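Side-chain contacts in TRAP dicarboxylate transporter-DctP subunit (Desulfovibrio salexigens, PDB 4N6D), which probably binds a small organic acid in the periplasm and delivers it to the membrane components of a TRAP transporter: residues K177-S181 against L182-P186; I290-S293 against D294-Q298; E313-A317 against K318-G322. All coordinates share one frame; numbering follows the deposited sequence.

Interaction 1. Residues K177-S181 against L182-P186; sequences KILES and LGATP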
loop_
_atom_site.group_PDB
_atom_site.type_symbol
_atom_site.label_atom_id
_atom_site.label_comp_id
_atom_site.label_asym_id
_atom_site.label_seq_id
_atom_site.Cartn_x
_atom_site.Cartn_y
_atom_site.Cartn_z
ATOM N N LYS A 177 9.485 8.326 -10.919
ATOM C CA LYS A 177 10.651 7.722 -11.549
ATOM C C LYS A 177 10.193 6.833 -12.695
ATOM O O LYS A 177 10.782 6.857 -13.792
ATOM C CB LYS A 177 11.490 6.944 -10.529
ATOM C CG LYS A 177 12.259 7.823 -9.560
ATOM C CD LYS A 177 12.975 6.988 -8.494
ATOM C CE LYS A 177 14.152 7.728 -7.912
ATOM N NZ LYS A 177 15.240 7.917 -8.911
ATOM N N ILE A 178 9.144 6.053 -12.441
ATOM C CA ILE A 178 8.579 5.185 -13.471
ATOM C C ILE A 178 8.082 5.992 -14.665
ATOM O O ILE A 178 8.400 5.690 -15.819
ATOM C CB ILE A 178 7.494 4.302 -12.879
ATOM C CG1 ILE A 178 8.138 3.303 -11.915
ATOM C CG2 ILE A 178 6.727 3.597 -13.979
ATOM C CD1 ILE A 178 7.155 2.547 -11.066
ATOM N N LEU A 179 7.317 7.050 -14.414
ATOM C CA LEU A 179 6.871 7.885 -15.520
ATOM C C LEU A 179 8.033 8.453 -16.335
ATOM O O LEU A 179 7.962 8.497 -17.560
ATOM C CB LEU A 179 6.013 9.032 -14.993
ATOM C CG LEU A 179 4.625 8.629 -14.511
ATOM C CD1 LEU A 179 3.976 9.799 -13.781
ATOM C CD2 LEU A 179 3.768 8.185 -15.675
ATOM N N GLU A 180 9.083 8.917 -15.661
ATOM C CA GLU A 180 10.218 9.477 -16.381
ATOM C C GLU A 180 10.793 8.387 -17.287
ATOM O O GLU A 180 11.109 8.645 -18.452
ATOM C CB GLU A 180 11.290 10.014 -15.423
ATOM C CG GLU A 180 12.381 10.814 -16.128
ATOM C CD GLU A 180 11.857 12.091 -16.778
ATOM O OE1 GLU A 180 11.037 12.796 -16.144
ATOM O OE2 GLU A 180 12.265 12.388 -17.924
ATOM N N SER A 181 10.909 7.171 -16.761
ATOM C CA SER A 181 11.501 6.078 -17.537
ATOM C C SER A 181 10.657 5.700 -18.752
ATOM O O SER A 181 11.169 5.135 -19.721
ATOM C CB SER A 181 11.763 4.846 -16.664
ATOM O OG SER A 181 10.596 4.046 -16.486
ATOM N N LEU A 182 9.369 6.018 -18.704
ATOM C CA LEU A 182 8.460 5.729 -19.821
ATOM C C LEU A 182 8.295 6.923 -20.759
ATOM O O LEU A 182 7.486 6.893 -21.681
ATOM C CB LEU A 182 7.095 5.307 -19.286
ATOM C CG LEU A 182 7.106 4.059 -18.404
ATOM C CD1 LEU A 182 5.710 3.723 -17.971
ATOM C CD2 LEU A 182 7.740 2.877 -19.128
ATOM N N GLY A 183 9.065 7.981 -20.538
ATOM C CA GLY A 183 9.031 9.120 -21.427
ATOM C C GLY A 183 7.916 10.112 -21.148
ATOM O O GLY A 183 7.679 11.014 -21.952
ATOM N N ALA A 184 7.252 9.954 -20.008
ATOM C CA ALA A 184 6.161 10.844 -19.609
ATOM C C ALA A 184 6.725 11.973 -18.769
ATOM O O ALA A 184 7.919 11.992 -18.478
ATOM C CB ALA A 184 5.115 10.061 -18.809
ATOM N N THR A 185 5.867 12.894 -18.342
ATOM C CA THR A 185 6.318 14.073 -17.596
ATOM C C THR A 185 5.655 14.117 -16.227
ATOM O O THR A 185 4.545 14.641 -16.087
ATOM C CB THR A 185 6.009 15.358 -18.381
ATOM O OG1 THR A 185 6.582 15.247 -19.683
ATOM C CG2 THR A 185 6.584 16.589 -17.690
ATOM N N PRO A 186 6.324 13.548 -15.205
ATOM C CA PRO A 186 5.731 13.549 -13.869
ATOM C C PRO A 186 5.721 14.948 -13.294
ATOM O O PRO A 186 6.684 15.699 -13.458
ATOM C CB PRO A 186 6.658 12.639 -13.057
ATOM C CG PRO A 186 7.944 12.650 -13.779
ATOM C CD PRO A 186 7.644 12.898 -15.227
HETATM O O HOH W 1 10.520 11.759 -19.648
#

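Interaction 2. Residues I290-S293 against D294-Q298; sequences IKMS and DADMQ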
loop_
_atom_site.group_PDB
_atom_site.type_symbol
_atom_site.label_atom_id
_atom_site.label_comp_id
_atom_site.label_asym_id
_atom_site.label_seq_id
_atom_site.Cartn_x
_atom_site.Cartn_y
_atom_site.Cartn_z
ATOM N N ILE A 290 -8.947 0.281 -19.367
ATOM C CA ILE A 290 -8.034 -0.042 -20.451
ATOM C C ILE A 290 -6.864 -0.897 -19.958
ATOM O O ILE A 290 -6.366 -0.687 -18.860
ATOM C CB ILE A 290 -7.463 1.247 -21.052
ATOM C CG1 ILE A 290 -8.597 2.103 -21.613
ATOM C CG2 ILE A 290 -6.447 0.902 -22.146
ATOM C CD1 ILE A 290 -8.169 3.503 -22.009
ATOM N N LYS A 291 -6.459 -1.877 -20.768
ATOM C CA LYS A 291 -5.214 -2.605 -20.546
ATOM C C LYS A 291 -4.297 -2.389 -21.727
ATOM O O LYS A 291 -4.735 -2.415 -22.874
ATOM C CB LYS A 291 -5.471 -4.106 -20.389
ATOM C CG LYS A 291 -6.207 -4.496 -19.119
ATOM C CD LYS A 291 -6.433 -6.016 -19.069
ATOM C CE LYS A 291 -7.146 -6.484 -17.797
ATOM N NZ LYS A 291 -8.510 -5.922 -17.651
ATOM N N MET A 292 -3.020 -2.171 -21.453
ATOM C CA MET A 292 -2.041 -2.093 -22.534
ATOM C C MET A 292 -1.678 -3.490 -23.034
ATOM O O MET A 292 -1.938 -4.493 -22.366
ATOM C CB MET A 292 -0.793 -1.347 -22.067
ATOM C CG MET A 292 -1.065 0.136 -21.732
ATOM S SD MET A 292 0.498 1.029 -21.636
ATOM C CE MET A 292 0.434 1.565 -19.950
ATOM N N SER A 293 -1.070 -3.559 -24.215
ATOM C CA SER A 293 -0.683 -4.841 -24.794
ATOM C C SER A 293 0.370 -5.541 -23.962
ATOM O O SER A 293 1.083 -4.917 -23.187
ATOM C CB SER A 293 -0.114 -4.632 -26.189
ATOM O OG SER A 293 1.115 -3.937 -26.098
ATOM N N ASP A 294 0.498 -6.847 -24.154
ATOM C CA ASP A 294 1.512 -7.601 -23.457
ATOM C C ASP A 294 2.890 -7.052 -23.801
ATOM O O ASP A 294 3.771 -6.990 -22.949
ATOM C CB ASP A 294 1.439 -9.081 -23.850
ATOM C CG ASP A 294 0.191 -9.777 -23.314
ATOM O OD1 ASP A 294 -0.473 -9.228 -22.409
ATOM O OD2 ASP A 294 -0.113 -10.894 -23.791
ATOM N N ALA A 295 3.091 -6.676 -25.058
ATOM C CA ALA A 295 4.389 -6.161 -25.457
ATOM C C ALA A 295 4.706 -4.861 -24.723
ATOM O O ALA A 295 5.838 -4.656 -24.285
ATOM C CB ALA A 295 4.452 -5.968 -26.947
ATOM N N ASP A 296 3.716 -3.991 -24.568
ATOM C CA ASP A 296 3.923 -2.741 -23.849
ATOM C C ASP A 296 4.208 -3.022 -22.370
ATOM O O ASP A 296 5.060 -2.362 -21.750
ATOM C CB ASP A 296 2.700 -1.823 -23.990
ATOM C CG ASP A 296 2.685 -1.030 -25.292
ATOM O OD1 ASP A 296 3.634 -1.153 -26.094
ATOM O OD2 ASP A 296 1.723 -0.257 -25.511
ATOM N N MET A 297 3.505 -3.998 -21.791
ATOM C CA MET A 297 3.742 -4.324 -20.380
ATOM C C MET A 297 5.170 -4.840 -20.174
ATOM O O MET A 297 5.806 -4.547 -19.166
ATOM C CB MET A 297 2.709 -5.331 -19.868
ATOM C CG MET A 297 1.270 -4.792 -19.812
ATOM S SD MET A 297 1.084 -3.492 -18.572
ATOM C CE MET A 297 0.935 -4.480 -17.083
ATOM N N GLN A 298 5.687 -5.607 -21.126
ATOM C CA GLN A 298 7.065 -6.088 -21.013
ATOM C C GLN A 298 8.056 -4.943 -21.178
ATOM O O GLN A 298 9.079 -4.918 -20.523
ATOM C CB GLN A 298 7.345 -7.164 -22.048
ATOM C CG GLN A 298 8.734 -7.794 -21.927
ATOM C CD GLN A 298 8.983 -8.419 -20.565
ATOM O OE1 GLN A 298 8.158 -9.172 -20.060
ATOM N NE2 GLN A 298 10.098 -8.067 -19.949
HETATM O O HOH W 2 -1.706 -6.888 -21.316
HETATM O O HOH W 3 -0.751 -1.126 -25.708
#

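Interaction 3. Residues E313-A317 against K318-G322; sequences EKAAA and KGVDG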
loop_
_atom_site.group_PDB
_atom_site.type_symbol
_atom_site.label_atom_id
_atom_site.label_comp_id
_atom_site.label_asym_id
_atom_site.label_seq_id
_atom_site.Cartn_x
_atom_site.Cartn_y
_atom_site.Cartn_z
ATOM N N GLU A 313 20.884 -3.174 -4.515
ATOM C CA GLU A 313 22.138 -2.614 -3.983
ATOM C C GLU A 313 21.938 -2.049 -2.593
ATOM O O GLU A 313 22.804 -2.184 -1.714
ATOM C CB GLU A 313 22.695 -1.531 -4.892
ATOM C CG GLU A 313 23.127 -2.052 -6.242
ATOM C CD GLU A 313 24.617 -1.943 -6.458
ATOM O OE1 GLU A 313 25.148 -0.825 -6.348
ATOM O OE2 GLU A 313 25.250 -2.969 -6.766
ATOM N N LYS A 314 20.806 -1.396 -2.388
ATOM C CA LYS A 314 20.466 -0.867 -1.065
ATOM C C LYS A 314 20.304 -1.966 -0.028
ATOM O O LYS A 314 20.727 -1.809 1.122
ATOM C CB LYS A 314 19.206 -0.011 -1.167
ATOM C CG LYS A 314 19.474 1.381 -1.733
ATOM C CD LYS A 314 18.222 2.102 -2.238
ATOM C CE LYS A 314 18.569 3.541 -2.634
ATOM N NZ LYS A 314 17.444 4.266 -3.277
ATOM N N ALA A 315 19.689 -3.069 -0.428
ATOM C CA ALA A 315 19.491 -4.200 0.449
ATOM C C ALA A 315 20.832 -4.805 0.819
ATOM O O ALA A 315 21.093 -5.045 1.985
ATOM C CB ALA A 315 18.629 -5.226 -0.246
ATOM N N ALA A 316 21.688 -5.012 -0.179
ATOM C CA ALA A 316 23.018 -5.572 0.040
ATOM C C ALA A 316 23.822 -4.727 1.025
ATOM O O ALA A 316 24.554 -5.255 1.883
ATOM C CB ALA A 316 23.760 -5.704 -1.277
ATOM N N ALA A 317 23.708 -3.417 0.902
ATOM C CA ALA A 317 24.422 -2.511 1.805
ATOM C C ALA A 317 23.979 -2.647 3.251
ATOM O O ALA A 317 24.725 -2.300 4.161
ATOM C CB ALA A 317 24.284 -1.078 1.348
ATOM N N LYS A 318 22.775 -3.156 3.469
ATOM C CA LYS A 318 22.267 -3.366 4.816
ATOM C C LYS A 318 22.209 -4.863 5.187
ATOM O O LYS A 318 21.515 -5.256 6.148
ATOM C CB LYS A 318 20.889 -2.738 4.953
ATOM C CG LYS A 318 20.857 -1.239 4.662
ATOM C CD LYS A 318 21.183 -0.433 5.875
ATOM C CE LYS A 318 20.637 0.995 5.739
ATOM N NZ LYS A 318 21.400 1.740 4.714
ATOM N N GLY A 319 22.931 -5.696 4.437
ATOM C CA GLY A 319 23.063 -7.116 4.769
ATOM C C GLY A 319 21.908 -8.020 4.354
ATOM O O GLY A 319 21.814 -9.191 4.792
ATOM N N VAL A 320 21.036 -7.497 3.500
ATOM C CA VAL A 320 19.883 -8.254 3.022
ATOM C C VAL A 320 20.204 -8.950 1.700
ATOM O O VAL A 320 20.849 -8.365 0.835
ATOM C CB VAL A 320 18.663 -7.321 2.866
ATOM C CG1 VAL A 320 17.486 -8.041 2.186
ATOM C CG2 VAL A 320 18.251 -6.757 4.225
ATOM N N ASP A 321 19.752 -10.200 1.549
ATOM C CA ASP A 321 19.989 -10.982 0.325
ATOM C C ASP A 321 18.855 -10.636 -0.648
ATOM O O ASP A 321 17.805 -11.292 -0.663
ATOM C CB ASP A 321 20.008 -12.478 0.678
ATOM C CG ASP A 321 20.390 -13.387 -0.495
ATOM O OD1 ASP A 321 20.413 -12.937 -1.671
ATOM O OD2 ASP A 321 20.638 -14.575 -0.194
ATOM N N GLY A 322 19.053 -9.568 -1.418
ATOM C CA GLY A 322 17.992 -8.994 -2.242
ATOM C C GLY A 322 17.441 -9.981 -3.266
ATOM O O GLY A 322 16.223 -10.056 -3.452
#

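Interaction 1. Residues K177-S181 against L182-P186
The carbonyl oxygen of L179 is gripped from beyond the helix end. A184 N bonds to L179 O at 2.9 Å, and L182 N adds a weak bond to the same oxygen. G183 N meets E180 O at 3.0 Å, from above the carbonyl plane. Together the bonds of A184 and G183 form a Schellman motif that ends helix 173-181. G183 is its C-prime residue, and its positive phi (83°) suits glycine. I178 O takes S181 OG at 2.8 Å and a weak bond from L182 N.

L179 CD2 lies 3.9 Å from A184 CB. L179 CD1 lies 4.0 Å from P186 CB; the leucine and the proline ring point opposite ways. I178 CG2 lies 4.1 Å from L182 CD1, and the two side chains run the same way. The E180 chain bends at chi2 (64°), which brings OE1 to 3.5 Å from P186 CD. One water can donate to E180 OE2 or to A184 O.

Helix 173-181 links strands 168-170 and 185-187 in a beta-alpha-beta unit. The carbonyls of I178, L179 and E180 thus find backbone or hydroxyl donors within the turn, while leucine, alanine and proline side chains close its apolar flank.

Interaction 2. Residues I290-S293 against D294-Q298
S293 and D296 form the close part of this contact. S293 OG accepts a hydrogen bond from D296 N at 3.0 Å, with an N-H...O angle of 158°. S293 OG also lies 3.4 Å from D296 CB. The torsion of S293 sets this up: OG sits between the backbone N and the carbonyl carbon (chi1 67°), turned to the start of the helix. S293 O takes M297 N at 2.9 Å. M297 CG also rests 3.4 Å from S293 O. M292 CB faces D296 CB at 4.0 Å.

S293 is the N-cap of helix 294-317. Its hydroxyl serves an amide of the first turn, and its carbonyl starts the regular helical bonding. The loop 291-293 brings the chain here from strand 288-290. M292 is buried and packs on T226 and T228.

Water does the joining in the looser parts. One water donates to M292 O and to D294 OD1, so it spans the loop and the exposed first residue of the helix. A second water accepts from S293 N and donates to D296 OD2 at 2.6 Å. This carboxylate oxygen also accepts from L161 N, a backbone amide of a nearby loop. Two donors therefore hold OD2, and they help fix the rotation of the D296 carboxylate. Near the helix N terminus its negative charge would probably be favoured. D294 and A295 remain on the exposed side of this first turn.

Interaction 3. Residues E313-A317 against K318-G322
A315 and V320 meet through their side chains. A315 CB is 3.8 Å from V320 CB and 3.9 Å from V320 CG1. The valine torsion sets CG1 anti to the backbone N (chi1 172°) and beside the carbonyl carbon, and this branch lies against the alanine methyl. V320 CB also lies 3.4 Å from A315 O. Further round the turn, K318 CG rests 3.6 Å from K314 O.

Backbone bonds hold these side chains in place. A315 O accepts from K318 N and from V320 N, each at 2.9 Å. The two donors come from opposite faces of the carbonyl plane. G319 N reaches A316 O at 3.1 Å, again from above the plane. A weak bond runs from K318 N to K314 O.

Further out, V320 packs on L104 and K318 on P103, both in loops. K314 NZ forms a salt bridge with D310 in the preceding turn. D321 is the N-cap of helix 322-337, and its OD1 accepts a weak hydrogen bond from A324 N. With V320 N on A315 O and G319 N on A316 O, helix 294-317 ends in a Schellman motif, and G319 (positive phi, 81°) is its C-prime residue.

Along the chain the three contacts come in series, and none nests within or crosses another. Interaction 1 comes first and closes the turn from helix 173-181 into strand 185-187, completing a beta-alpha-beta unit. Interaction 2 turns the chain from strand 288-290 into helix 294-317. Interaction 3 lies at the other end of that helix and leads into helix 322-337. Interactions 2 and 3 thus mark the two ends of one helix, with centres about 31 Å apart. Interaction 1 packs against the same helix through L182 on I300 and K303, S181 on T304 and I178 on L307. Its centre is about 16 Å from that of interaction 2.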